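Oxidoreductase (Listeria innocua, PDB 3E18) is of unknown function but binds NAD and probably acts as a dehydrogenase of the GFO/IDH/MocA oxidoreductase family. Local coordinates at residues A[19-24]-A[30-35]; A[52-57]-A[64-69]; A[172-177]-A[333-338]; A[214-219]-A[224-229]. All coordinates share one frame; numbering follows the deposited sequence.

How the contacts relate
Contacts 1 and 2 belong to the NAD-binding Rossmann fold, and contacts 3 and 4 to the sheet-and-helix half beyond it. Each pair shares elements: residues 52-57 run beside strand 30-36 of contact 1, while the helices of contact 3 pack on the sheet that holds the hairpin of contact 4. Contacts 2, 3 and 4 are buried, and contact 1 only partly so. Their chemistry follows their places. Contacts 1 and 3 are mainly apolar seams, of helix on strand and helix on helix; contact 2 sets tyrosine hydroxyls against valine methyls; contact 4 alone is joined by backbone hydrogen bonds, and its Phe215 and Gln225 side meets the second subunit.

Contact 1 of 4, residues A[19-24]-A[30-35]; sequences YHVTLA and LEVHGV
Ala24 and Val21, a turn apart on helix 15-25, rest against Leu30 and Val32 of strand 30-36, and what joins them is almost wholly apolar. The tightest side-chain pair is Ala24 CB with Leu30 CD2, 3.8 Å apart. Alanine suits this spot because its single methyl lets the helix come close, the axes of the two segments approaching to 7.9 Å. Val32 offers one branch to both helix residues: its CG2 lies 4.2 Å from Ala24 CB and, more loosely, 4.4 Å from Val21 CG1. With CG1 anti to the backbone N (chi1 -179°), it is CG2 that falls on the helix side, and a beta-branched residue serves well in an extended strand. A second kind of contact sets methyls against backbone carbonyls. Leu30 CD2 sits 3.6 Å from Ala24 O, and Val32 CG2 is 3.8 Å from Val21 O, an oxygen that also takes a hydrogen bond from Ser25 OG within the same helix. The two segments run roughly antiparallel, at 145°, as expected of a helix followed by the next parallel strand in a beta-alpha-beta crossover. That crossover, strand 6-11, helix 15-25 and strand 30-36, opens the Rossmann fold; the NAD-binding residues Gly15 and Met16 lie within its glycine-rich turn, at the start of the helix. From the same helix His20 NE2 is hydrogen-bonded to OE2 of Glu95, another NAD-binding residue. Strand 30-36 pairs with strand 6-11, whose Leu8 meets Ala24, and Tyr308 of helix 307-315 packs on both Ala24 and Leu30.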
loop_
_atom_site.group_PDB
_atom_site.type_symbol
_atom_site.label_atom_id
_atom_site.label_comp_id
_atom_site.label_asym_id
_atom_site.label_seq_id
_atom_site.Cartn_x
_atom_site.Cartn_y
_atom_site.Cartn_z
ATOM N N TYR A 19 1.826 -7.957 34.157
ATOM C CA TYR A 19 2.340 -6.614 33.883
ATOM C C TYR A 19 1.402 -5.526 34.405
ATOM O O TYR A 19 1.845 -4.429 34.768
ATOM C CB TYR A 19 2.641 -6.429 32.384
ATOM C CG TYR A 19 3.229 -5.074 32.036
ATOM C CD1 TYR A 19 4.400 -4.617 32.651
ATOM C CD2 TYR A 19 2.613 -4.245 31.099
ATOM C CE1 TYR A 19 4.942 -3.366 32.343
ATOM C CE2 TYR A 19 3.156 -2.991 30.776
ATOM C CZ TYR A 19 4.317 -2.559 31.405
ATOM O OH TYR A 19 4.858 -1.327 31.096
ATOM N N HIS A 20 0.110 -5.840 34.482
ATOM C CA HIS A 20 -0.877 -4.899 35.022
ATOM C C HIS A 20 -0.688 -4.613 36.515
ATOM O O HIS A 20 -1.144 -3.577 37.017
ATOM C CB HIS A 20 -2.279 -5.416 34.767
ATOM C CG HIS A 20 -2.852 -4.955 33.469
ATOM N ND1 HIS A 20 -3.453 -3.726 33.325
ATOM C CD2 HIS A 20 -2.901 -5.546 32.253
ATOM C CE1 HIS A 20 -3.866 -3.585 32.081
ATOM N NE2 HIS A 20 -3.538 -4.672 31.409
ATOM N N VAL A 21 -0.024 -5.534 37.214
ATOM C CA VAL A 21 0.410 -5.294 38.591
ATOM C C VAL A 21 1.259 -4.026 38.630
ATOM O O VAL A 21 0.934 -3.093 39.365
ATOM C CB VAL A 21 1.176 -6.508 39.186
ATOM C CG1 VAL A 21 1.719 -6.183 40.565
ATOM C CG2 VAL A 21 0.265 -7.734 39.257
ATOM N N THR A 22 2.298 -3.978 37.793
ATOM C CA THR A 22 3.165 -2.805 37.659
ATOM C C THR A 22 2.409 -1.555 37.202
ATOM O O THR A 22 2.599 -0.480 37.765
ATOM C CB THR A 22 4.356 -3.099 36.717
ATOM O OG1 THR A 22 4.953 -4.347 37.087
ATOM C CG2 THR A 22 5.410 -2.004 36.808
ATOM N N LEU A 23 1.537 -1.706 36.207
ATOM C CA LEU A 23 0.788 -0.570 35.653
ATOM C C LEU A 23 -0.205 0.064 36.620
ATOM O O LEU A 23 -0.209 1.287 36.794
ATOM C CB LEU A 23 0.046 -0.969 34.367
ATOM C CG LEU A 23 0.845 -1.171 33.081
ATOM C CD1 LEU A 23 -0.064 -1.642 31.944
ATOM C CD2 LEU A 23 1.573 0.109 32.699
ATOM N N ALA A 24 -1.053 -0.757 37.234
ATOM C CA ALA A 24 -2.076 -0.254 38.159
ATOM C C ALA A 24 -1.469 0.360 39.436
ATOM O O ALA A 24 -1.974 1.364 39.947
ATOM C CB ALA A 24 -3.068 -1.354 38.505
ATOM N N LEU A 30 -5.087 3.866 43.488
ATOM C CA LEU A 30 -5.506 2.561 43.043
ATOM C C LEU A 30 -4.411 1.610 43.447
ATOM O O LEU A 30 -3.242 1.904 43.252
ATOM C CB LEU A 30 -5.636 2.557 41.522
ATOM C CG LEU A 30 -6.024 1.257 40.815
ATOM C CD1 LEU A 30 -7.532 1.046 40.815
ATOM C CD2 LEU A 30 -5.525 1.342 39.406
ATOM N N GLU A 31 -4.771 0.475 44.018
ATOM C CA GLU A 31 -3.766 -0.541 44.282
ATOM C C GLU A 31 -4.257 -1.924 43.873
ATOM O O GLU A 31 -5.457 -2.119 43.638
ATOM C CB GLU A 31 -3.312 -0.490 45.746
ATOM C CG GLU A 31 -4.290 -1.045 46.742
ATOM C CD GLU A 31 -3.727 -1.078 48.158
ATOM O OE1 GLU A 31 -3.661 -0.001 48.798
ATOM O OE2 GLU A 31 -3.371 -2.187 48.630
ATOM N N VAL A 32 -3.322 -2.871 43.765
ATOM C CA VAL A 32 -3.658 -4.240 43.440
ATOM C C VAL A 32 -3.984 -4.958 44.739
ATOM O O VAL A 32 -3.108 -5.183 45.577
ATOM C CB VAL A 32 -2.511 -4.974 42.702
ATOM C CG1 VAL A 32 -2.926 -6.390 42.366
ATOM C CG2 VAL A 32 -2.107 -4.218 41.434
ATOM N N HIS A 33 -5.251 -5.307 44.898
ATOM C CA HIS A 33 -5.721 -6.001 46.093
ATOM C C HIS A 33 -5.329 -7.465 46.056
ATOM O O HIS A 33 -5.116 -8.087 47.094
ATOM C CB HIS A 33 -7.234 -5.885 46.193
ATOM C CG HIS A 33 -7.771 -6.163 47.561
ATOM N ND1 HIS A 33 -7.741 -5.230 48.575
ATOM C CD2 HIS A 33 -8.365 -7.263 48.079
ATOM C CE1 HIS A 33 -8.291 -5.746 49.661
ATOM N NE2 HIS A 33 -8.676 -6.979 49.386
ATOM N N GLY A 34 -5.247 -8.014 44.850
ATOM C CA GLY A 34 -4.932 -9.417 44.674
ATOM C C GLY A 34 -5.141 -9.961 43.273
ATOM O O GLY A 34 -5.374 -9.210 42.320
ATOM N N VAL A 35 -5.068 -11.284 43.165
ATOM C CA VAL A 35 -4.983 -11.971 41.883
ATOM C C VAL A 35 -5.859 -13.226 41.864
ATOM O O VAL A 35 -5.872 -13.997 42.821
ATOM C CB VAL A 35 -3.508 -12.396 41.583
ATOM C CG1 VAL A 35 -3.436 -13.354 40.405
ATOM C CG2 VAL A 35 -2.622 -11.188 41.337
#

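Contact 2 of 4, residues A[52-57]-A[64-69]; sequences KIYESY and EKVDAV
Tyr54 and Val66 have CA atoms 11.6 Å apart, and those of Tyr57 and Val69 are 10.3 Å apart, so the backbones of the two segments never meet; the two tyrosines supply the length that bridges the gap, and the valines meet their ends. Residues 52-57 form no regular element of their own until Tyr57, though Lys52 and Tyr54 bond through their backbones to Val35; residues 64-69 are loop until strand 68-71 begins. Tyr54 reaches across with its hydroxyl end, OH lying 3.4 Å from Val66 CG2, as the two side chains overlap head to tail. The same OH is hydrogen-bonded to Asp63 OD2, which fixes the end of the ring. The short helix 57-62 of the Rossmann fold begins at Tyr57 and links the two segments, N-capped by Ser56 through OG to Ala59 N. A tyrosine and a valine fit here because ring carbons and methyls fill the core beside Val9 and Val60 while the hydroxyl keeps a polar partner. With CG anti to the backbone N (chi1 -174°), Tyr57 points its hydroxyl end at Val69, the two side chains roughly perpendicular, and OH comes within 4.1 Å of Val69 CG2. That OH is hydrogen-bonded to Leu81 O of helix 78-87.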
loop_
_atom_site.group_PDB
_atom_site.type_symbol
_atom_site.label_atom_id
_atom_site.label_comp_id
_atom_site.label_asym_id
_atom_site.label_seq_id
_atom_site.Cartn_x
_atom_site.Cartn_y
_atom_site.Cartn_z
ATOM N N LYS A 52 -1.831 -11.174 47.167
ATOM C CA LYS A 52 -2.987 -11.928 47.675
ATOM C C LYS A 52 -3.619 -12.724 46.536
ATOM O O LYS A 52 -3.791 -12.204 45.428
ATOM C CB LYS A 52 -4.031 -10.989 48.278
ATOM C CG LYS A 52 -5.221 -11.694 48.927
ATOM C CD LYS A 52 -6.488 -10.853 48.826
ATOM C CE LYS A 52 -7.530 -11.269 49.870
ATOM N NZ LYS A 52 -7.761 -12.748 49.921
ATOM N N ILE A 53 -3.945 -13.988 46.801
ATOM C CA ILE A 53 -4.618 -14.814 45.794
ATOM C C ILE A 53 -5.988 -15.323 46.226
ATOM O O ILE A 53 -6.200 -15.665 47.392
ATOM C CB ILE A 53 -3.735 -15.974 45.279
ATOM C CG1 ILE A 53 -3.220 -16.833 46.436
ATOM C CG2 ILE A 53 -2.578 -15.418 44.443
ATOM C CD1 ILE A 53 -2.763 -18.222 46.017
ATOM N N TYR A 54 -6.920 -15.333 45.278
ATOM C CA TYR A 54 -8.263 -15.820 45.509
ATOM C C TYR A 54 -8.379 -17.217 44.945
ATOM O O TYR A 54 -7.747 -17.532 43.939
ATOM C CB TYR A 54 -9.281 -14.908 44.828
ATOM C CG TYR A 54 -9.466 -13.574 45.501
ATOM C CD1 TYR A 54 -10.513 -13.367 46.404
ATOM C CD2 TYR A 54 -8.616 -12.506 45.220
ATOM C CE1 TYR A 54 -10.693 -12.133 47.024
ATOM C CE2 TYR A 54 -8.787 -11.274 45.826
ATOM C CZ TYR A 54 -9.830 -11.095 46.730
ATOM O OH TYR A 54 -10.001 -9.873 47.328
ATOM N N GLU A 55 -9.191 -18.052 45.591
ATOM C CA GLU A 55 -9.373 -19.441 45.163
ATOM C C GLU A 55 -10.371 -19.591 44.012
ATOM O O GLU A 55 -10.350 -20.590 43.287
ATOM C CB GLU A 55 -9.788 -20.331 46.344
ATOM C CG GLU A 55 -8.736 -20.458 47.453
ATOM C CD GLU A 55 -7.430 -21.085 46.973
ATOM O OE1 GLU A 55 -7.477 -22.154 46.326
ATOM O OE2 GLU A 55 -6.357 -20.506 47.249
ATOM N N SER A 56 -11.243 -18.600 43.848
ATOM C CA SER A 56 -12.248 -18.635 42.796
ATOM C C SER A 56 -12.595 -17.228 42.336
ATOM O O SER A 56 -12.394 -16.258 43.064
ATOM C CB SER A 56 -13.510 -19.351 43.284
ATOM O OG SER A 56 -14.183 -18.566 44.252
ATOM N N TYR A 57 -13.131 -17.125 41.124
ATOM C CA TYR A 57 -13.593 -15.843 40.616
ATOM C C TYR A 57 -14.816 -15.392 41.407
ATOM O O TYR A 57 -14.951 -14.217 41.732
ATOM C CB TYR A 57 -13.874 -15.926 39.112
ATOM C CG TYR A 57 -14.218 -14.598 38.479
ATOM C CD1 TYR A 57 -13.357 -13.500 38.593
ATOM C CD2 TYR A 57 -15.398 -14.441 37.752
ATOM C CE1 TYR A 57 -13.684 -12.268 38.009
ATOM C CE2 TYR A 57 -15.721 -13.219 37.156
ATOM C CZ TYR A 57 -14.853 -12.144 37.289
ATOM O OH TYR A 57 -15.155 -10.931 36.708
ATOM N N GLU A 64 -16.357 -7.696 49.414
ATOM C CA GLU A 64 -16.791 -6.294 49.545
ATOM C C GLU A 64 -15.642 -5.287 49.481
ATOM O O GLU A 64 -15.860 -4.111 49.179
ATOM C CB GLU A 64 -17.583 -6.079 50.843
ATOM C CG GLU A 64 -19.101 -6.157 50.681
ATOM C CD GLU A 64 -19.871 -5.986 52.001
ATOM O OE1 GLU A 64 -19.412 -5.220 52.884
ATOM O OE2 GLU A 64 -20.944 -6.617 52.148
ATOM N N LYS A 65 -14.427 -5.746 49.782
ATOM C CA LYS A 65 -13.236 -4.900 49.715
ATOM C C LYS A 65 -12.795 -4.574 48.280
ATOM O O LYS A 65 -12.048 -3.621 48.066
ATOM C CB LYS A 65 -12.069 -5.551 50.464
ATOM C CG LYS A 65 -12.014 -5.248 51.947
ATOM C CD LYS A 65 -12.360 -6.467 52.773
ATOM C CE LYS A 65 -11.319 -6.711 53.864
ATOM N NZ LYS A 65 -10.973 -5.476 54.631
ATOM N N VAL A 66 -13.249 -5.371 47.311
ATOM C CA VAL A 66 -12.876 -5.202 45.900
ATOM C C VAL A 66 -13.760 -4.154 45.230
ATOM O O VAL A 66 -14.978 -4.219 45.321
ATOM C CB VAL A 66 -12.962 -6.543 45.147
ATOM C CG1 VAL A 66 -12.679 -6.366 43.634
ATOM C CG2 VAL A 66 -11.978 -7.550 45.767
ATOM N N ASP A 67 -13.140 -3.180 44.570
ATOM C CA ASP A 67 -13.889 -2.151 43.857
ATOM C C ASP A 67 -13.945 -2.396 42.355
ATOM O O ASP A 67 -14.887 -1.984 41.695
ATOM C CB ASP A 67 -13.264 -0.788 44.119
ATOM C CG ASP A 67 -13.190 -0.470 45.594
ATOM O OD1 ASP A 67 -14.230 -0.592 46.270
ATOM O OD2 ASP A 67 -12.091 -0.123 46.077
ATOM N N ALA A 68 -12.914 -3.048 41.823
ATOM C CA ALA A 68 -12.758 -3.181 40.370
ATOM C C ALA A 68 -11.983 -4.433 40.014
ATOM O O ALA A 68 -11.209 -4.949 40.828
ATOM C CB ALA A 68 -12.078 -1.937 39.794
ATOM N N VAL A 69 -12.230 -4.956 38.813
ATOM C CA VAL A 69 -11.424 -6.060 38.300
ATOM C C VAL A 69 -10.752 -5.693 36.984
ATOM O O VAL A 69 -11.283 -4.925 36.175
ATOM C CB VAL A 69 -12.210 -7.410 38.159
ATOM C CG1 VAL A 69 -12.860 -7.818 39.485
ATOM C CG2 VAL A 69 -13.236 -7.342 37.041
#

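Contact 3 of 4, residues A[172-177]-A[333-338]; sequences GMVLDW and KLIEAI
The backbone N of Val174 is hydrogen-bonded to Asp209 OD2, an oxygen that Met173 N also approaches in a weak bond, so one carboxylate holds the first turn of helix 173-188. Here that helix packs against helix 325-344 as a nearly antiparallel pair, at 155°, lying on the sheet of the GFO/IDH/MocA C-terminal domain. The axes of the two short segments stay 11.0 Å apart, a separation bridged here by branched side chains from both helices. Val174 CG1 lies 3.9 Å from Ile335 CG2. Val174 has CG1 anti to the backbone N (chi1 175°), and this is the branch that meets both isoleucines, with Ile338 CG2 a looser 4.4 Å away. Valine and isoleucine suit the seam because their branched apolar side chains pack together without polar groups; the isoleucines also pack on Leu182 further along helix 173-188. Beneath the pair, Val174 meets Leu200 and Phe212, and Ile338 meets Val196, all on the sheet. Leu175 lies near the NAD-binding Asn75, and Asp176 forms a salt bridge with Lys96, another NAD-binding residue. Leu175 CD2 completes the seam, 4.0 Å from Ile335 CG2.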
loop_
_atom_site.group_PDB
_atom_site.type_symbol
_atom_site.label_atom_id
_atom_site.label_comp_id
_atom_site.label_asym_id
_atom_site.label_seq_id
_atom_site.Cartn_x
_atom_site.Cartn_y
_atom_site.Cartn_z
ATOM N N GLY A 172 -5.131 -14.649 16.047
ATOM C CA GLY A 172 -4.793 -13.929 14.819
ATOM C C GLY A 172 -4.391 -12.473 14.990
ATOM O O GLY A 172 -4.639 -11.873 16.036
ATOM N N MET A 173 -3.795 -11.897 13.945
ATOM C CA MET A 173 -3.219 -10.553 14.017
ATOM C C MET A 173 -4.206 -9.388 13.913
ATOM O O MET A 173 -3.930 -8.307 14.451
ATOM C CB MET A 173 -2.059 -10.388 13.023
ATOM C CG MET A 173 -0.753 -11.072 13.451
ATOM S SD MET A 173 -0.063 -10.597 15.084
ATOM C CE MET A 173 -0.320 -12.129 15.928
ATOM N N VAL A 174 -5.327 -9.578 13.217
ATOM C CA VAL A 174 -6.367 -8.536 13.192
ATOM C C VAL A 174 -6.801 -8.235 14.641
ATOM O O VAL A 174 -6.849 -7.087 15.078
ATOM C CB VAL A 174 -7.581 -8.950 12.336
ATOM C CG1 VAL A 174 -8.689 -7.911 12.428
ATOM C CG2 VAL A 174 -7.185 -9.138 10.865
ATOM N N LEU A 175 -7.065 -9.294 15.395
ATOM C CA LEU A 175 -7.537 -9.174 16.769
ATOM C C LEU A 175 -6.427 -8.821 17.773
ATOM O O LEU A 175 -6.692 -8.310 18.852
ATOM C CB LEU A 175 -8.287 -10.458 17.158
ATOM C CG LEU A 175 -9.650 -10.586 16.468
ATOM C CD1 LEU A 175 -10.285 -11.953 16.729
ATOM C CD2 LEU A 175 -10.569 -9.483 16.932
ATOM N N ASP A 176 -5.181 -9.072 17.399
ATOM C CA ASP A 176 -4.057 -8.822 18.288
ATOM C C ASP A 176 -3.502 -7.408 18.081
ATOM O O ASP A 176 -3.665 -6.544 18.932
ATOM C CB ASP A 176 -2.982 -9.876 18.046
ATOM C CG ASP A 176 -1.883 -9.856 19.088
ATOM O OD1 ASP A 176 -1.911 -9.011 20.008
ATOM O OD2 ASP A 176 -0.970 -10.698 18.979
ATOM N N TRP A 177 -2.857 -7.172 16.948
ATOM C CA TRP A 177 -2.266 -5.873 16.675
ATOM C C TRP A 177 -3.238 -4.947 15.957
ATOM O O TRP A 177 -3.216 -3.732 16.148
ATOM C CB TRP A 177 -1.004 -6.046 15.847
ATOM C CG TRP A 177 0.242 -5.989 16.646
ATOM C CD1 TRP A 177 1.057 -7.038 16.974
ATOM C CD2 TRP A 177 0.829 -4.822 17.234
ATOM N NE1 TRP A 177 2.118 -6.595 17.729
ATOM C CE2 TRP A 177 2.005 -5.238 17.901
ATOM C CE3 TRP A 177 0.484 -3.462 17.253
ATOM C CZ2 TRP A 177 2.833 -4.344 18.585
ATOM C CZ3 TRP A 177 1.318 -2.573 17.927
ATOM C CH2 TRP A 177 2.472 -3.022 18.585
ATOM N N LYS A 333 -16.802 -2.887 15.127
ATOM C CA LYS A 333 -17.551 -2.883 13.880
ATOM C C LYS A 333 -16.614 -2.823 12.667
ATOM O O LYS A 333 -16.902 -3.425 11.632
ATOM C CB LYS A 333 -18.498 -1.687 13.843
ATOM C CG LYS A 333 -19.833 -1.895 14.532
ATOM C CD LYS A 333 -20.743 -0.689 14.309
ATOM C CE LYS A 333 -21.518 -0.749 12.989
ATOM N NZ LYS A 333 -22.549 -1.838 12.959
ATOM N N LEU A 334 -15.494 -2.110 12.806
ATOM C CA LEU A 334 -14.494 -2.024 11.736
ATOM C C LEU A 334 -13.782 -3.361 11.541
ATOM O O LEU A 334 -13.559 -3.788 10.410
ATOM C CB LEU A 334 -13.484 -0.885 11.998
ATOM C CG LEU A 334 -12.348 -0.607 10.996
ATOM C CD1 LEU A 334 -12.876 -0.491 9.589
ATOM C CD2 LEU A 334 -11.606 0.670 11.355
ATOM N N ILE A 335 -13.446 -4.023 12.640
ATOM C CA ILE A 335 -12.874 -5.361 12.582
ATOM C C ILE A 335 -13.820 -6.372 11.896
ATOM O O ILE A 335 -13.382 -7.215 11.094
ATOM C CB ILE A 335 -12.464 -5.832 13.990
ATOM C CG1 ILE A 335 -11.207 -5.077 14.438
ATOM C CG2 ILE A 335 -12.202 -7.331 14.014
ATOM C CD1 ILE A 335 -10.879 -5.222 15.940
ATOM N N GLU A 336 -15.114 -6.255 12.188
ATOM C CA GLU A 336 -16.139 -7.073 11.543
ATOM C C GLU A 336 -16.218 -6.802 10.036
ATOM O O GLU A 336 -16.297 -7.754 9.247
ATOM C CB GLU A 336 -17.491 -6.860 12.219
ATOM C CG GLU A 336 -17.542 -7.477 13.611
ATOM C CD GLU A 336 -18.782 -7.112 14.397
ATOM O OE1 GLU A 336 -19.415 -6.064 14.124
ATOM O OE2 GLU A 336 -19.126 -7.896 15.295
ATOM N N ALA A 337 -16.174 -5.520 9.646
ATOM C CA ALA A 337 -16.080 -5.126 8.226
ATOM C C ALA A 337 -14.834 -5.688 7.544
ATOM O O ALA A 337 -14.896 -6.123 6.399
ATOM C CB ALA A 337 -16.126 -3.622 8.072
ATOM N N ILE A 338 -13.714 -5.696 8.259
ATOM C CA ILE A 338 -12.453 -6.188 7.701
ATOM C C ILE A 338 -12.572 -7.675 7.408
ATOM O O ILE A 338 -12.201 -8.130 6.321
ATOM C CB ILE A 338 -11.271 -5.880 8.653
ATOM C CG1 ILE A 338 -10.856 -4.416 8.482
ATOM C CG2 ILE A 338 -10.078 -6.809 8.414
ATOM C CD1 ILE A 338 -9.937 -3.897 9.577
#

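Contact 4 of 4, residues A[214-219]-A[224-229]; sequences TFITFE and AQIEVG
As cross-strand partners Phe215 and Gln225 share a face of the hairpin formed by strands 211-218 and 223-229, and with CG anti to the backbone N in both (chi1 -165° and 178°) the ring and the amide come together. The two side chains run nearly perpendicular, with Gln225 OE1 at the ring edge, 4.2 Å from Phe215 CD1, and the ring and amide planes 54° apart. One face of the ring also lies over Ala224 O. Backbone bonds tie the strands in antiparallel register. Thr214 and Ile226 form one hydrogen-bonded pair, with Thr214 N to Ile226 O at 3.0 Å and Ile226 N to Thr214 O at 3.1 Å. Ile216 and Ala224 form the other: the nearly straight bond from Ile216 N to Ala224 O measures 2.8 Å, and Ala224 N to Ile216 O is 2.9 Å. Phe215 and Gln225 are the non-hydrogen-bonded pair between them. The opposite face, with Thr214, Ile216, Ala224 and Ile226, is turned to helix 173-188, where Leu182 and Leu185 meet Ile216; beta-branched residues suit both the strand and this apolar layer. Ile216 CD1 touches Ile226 CG1 at 4.1 Å, and Thr214 CG2 lies 3.7 Å from Ile226 CB, while Thr214 OG1 is satisfied by Ser197 O. The sheet face that carries Phe215 and Gln225 meets the second subunit: Gln225 OE1 is hydrogen-bonded to Gln225 NE2 of that subunit. Within its own chain, Gln225 NE2 donates in its amide plane to Glu227 OE1, 2.9 Å away.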
loop_
_atom_site.group_PDB
_atom_site.type_symbol
_atom_site.label_atom_id
_atom_site.label_comp_id
_atom_site.label_asym_id
_atom_site.label_seq_id
_atom_site.Cartn_x
_atom_site.Cartn_y
_atom_site.Cartn_z
ATOM N N THR A 214 -5.437 -3.552 5.176
ATOM C CA THR A 214 -6.746 -3.001 4.900
ATOM C C THR A 214 -6.628 -1.585 4.342
ATOM O O THR A 214 -5.728 -0.851 4.715
ATOM C CB THR A 214 -7.658 -3.078 6.160
ATOM O OG1 THR A 214 -8.908 -2.431 5.896
ATOM C CG2 THR A 214 -7.001 -2.438 7.372
ATOM N N PHE A 215 -7.533 -1.194 3.442
ATOM C CA PHE A 215 -7.516 0.155 2.928
ATOM C C PHE A 215 -8.859 0.736 3.308
ATOM O O PHE A 215 -9.909 0.203 2.928
ATOM C CB PHE A 215 -7.318 0.181 1.399
ATOM C CG PHE A 215 -6.937 1.551 0.841
ATOM C CD1 PHE A 215 -5.604 1.904 0.688
ATOM C CD2 PHE A 215 -7.918 2.478 0.462
ATOM C CE1 PHE A 215 -5.235 3.160 0.175
ATOM C CE2 PHE A 215 -7.563 3.722 -0.046
ATOM C CZ PHE A 215 -6.210 4.064 -0.197
ATOM N N ILE A 216 -8.808 1.805 4.093
ATOM C CA ILE A 216 -9.986 2.406 4.683
ATOM C C ILE A 216 -10.206 3.783 4.085
ATOM O O ILE A 216 -9.262 4.548 3.927
ATOM C CB ILE A 216 -9.822 2.498 6.227
ATOM C CG1 ILE A 216 -9.721 1.089 6.826
ATOM C CG2 ILE A 216 -10.975 3.244 6.885
ATOM C CD1 ILE A 216 -9.021 1.065 8.159
ATOM N N THR A 217 -11.450 4.103 3.747
ATOM C CA THR A 217 -11.779 5.451 3.321
ATOM C C THR A 217 -12.824 6.028 4.289
ATOM O O THR A 217 -13.759 5.322 4.685
ATOM C CB THR A 217 -12.338 5.470 1.876
ATOM O OG1 THR A 217 -11.476 4.714 1.019
ATOM C CG2 THR A 217 -12.418 6.883 1.347
ATOM N N PHE A 218 -12.655 7.299 4.668
ATOM C CA PHE A 218 -13.569 7.987 5.589
ATOM C C PHE A 218 -14.513 8.856 4.795
ATOM O O PHE A 218 -14.229 9.147 3.656
ATOM C CB PHE A 218 -12.784 8.839 6.582
ATOM C CG PHE A 218 -11.983 8.013 7.551
ATOM C CD1 PHE A 218 -12.564 7.576 8.736
ATOM C CD2 PHE A 218 -10.690 7.637 7.258
ATOM C CE1 PHE A 218 -11.873 6.788 9.633
ATOM C CE2 PHE A 218 -9.969 6.846 8.150
ATOM C CZ PHE A 218 -10.569 6.417 9.348
ATOM N N GLU A 219 -15.611 9.285 5.416
ATOM C CA GLU A 219 -16.603 10.146 4.744
ATOM C C GLU A 219 -16.025 11.498 4.312
ATOM O O GLU A 219 -16.499 12.100 3.343
ATOM C CB GLU A 219 -17.835 10.353 5.645
ATOM C CG GLU A 219 -18.592 9.080 6.042
ATOM C CD GLU A 219 -19.526 8.530 4.956
ATOM O OE1 GLU A 219 -19.743 9.197 3.917
ATOM O OE2 GLU A 219 -20.060 7.416 5.155
ATOM N N ALA A 224 -6.590 5.520 4.503
ATOM C CA ALA A 224 -5.572 4.920 5.368
ATOM C C ALA A 224 -5.321 3.529 4.934
ATOM O O ALA A 224 -6.217 2.861 4.454
ATOM C CB ALA A 224 -6.014 4.940 6.837
ATOM N N GLN A 225 -4.084 3.083 5.122
ATOM C CA GLN A 225 -3.759 1.705 4.900
ATOM C C GLN A 225 -3.149 1.240 6.200
ATOM O O GLN A 225 -2.227 1.884 6.686
ATOM C CB GLN A 225 -2.755 1.557 3.763
ATOM C CG GLN A 225 -2.343 0.092 3.510
ATOM C CD GLN A 225 -1.501 -0.081 2.260
ATOM O OE1 GLN A 225 -1.636 0.677 1.310
ATOM N NE2 GLN A 225 -0.611 -1.081 2.262
ATOM N N ILE A 226 -3.694 0.158 6.763
ATOM C CA ILE A 226 -3.222 -0.410 8.037
ATOM C C ILE A 226 -2.707 -1.796 7.753
ATOM O O ILE A 226 -3.334 -2.586 7.047
ATOM C CB ILE A 226 -4.359 -0.485 9.111
ATOM C CG1 ILE A 226 -5.083 0.866 9.267
ATOM C CG2 ILE A 226 -3.854 -1.081 10.417
ATOM C CD1 ILE A 226 -4.207 2.063 9.613
ATOM N N GLU A 227 -1.566 -2.143 8.319
ATOM C CA GLU A 227 -1.011 -3.408 7.918
ATOM C C GLU A 227 -0.315 -3.971 9.133
ATOM O O GLU A 227 0.239 -3.217 9.924
ATOM C CB GLU A 227 -0.008 -3.090 6.819
ATOM C CG GLU A 227 0.526 -4.194 6.001
ATOM C CD GLU A 227 1.326 -3.629 4.849
ATOM O OE1 GLU A 227 0.726 -3.108 3.877
ATOM O OE2 GLU A 227 2.563 -3.678 4.935
ATOM N N VAL A 228 -0.414 -5.282 9.308
ATOM C CA VAL A 228 0.397 -6.010 10.279
ATOM C C VAL A 228 0.966 -7.162 9.511
ATOM O O VAL A 228 0.271 -7.775 8.703
ATOM C CB VAL A 228 -0.431 -6.537 11.484
ATOM C CG1 VAL A 228 0.427 -7.440 12.412
ATOM C CG2 VAL A 228 -0.985 -5.391 12.309
ATOM N N GLY A 229 2.231 -7.479 9.754
ATOM C CA GLY A 229 2.801 -8.651 9.142
ATOM C C GLY A 229 3.734 -9.288 10.151
ATOM O O GLY A 229 4.388 -8.581 10.920
#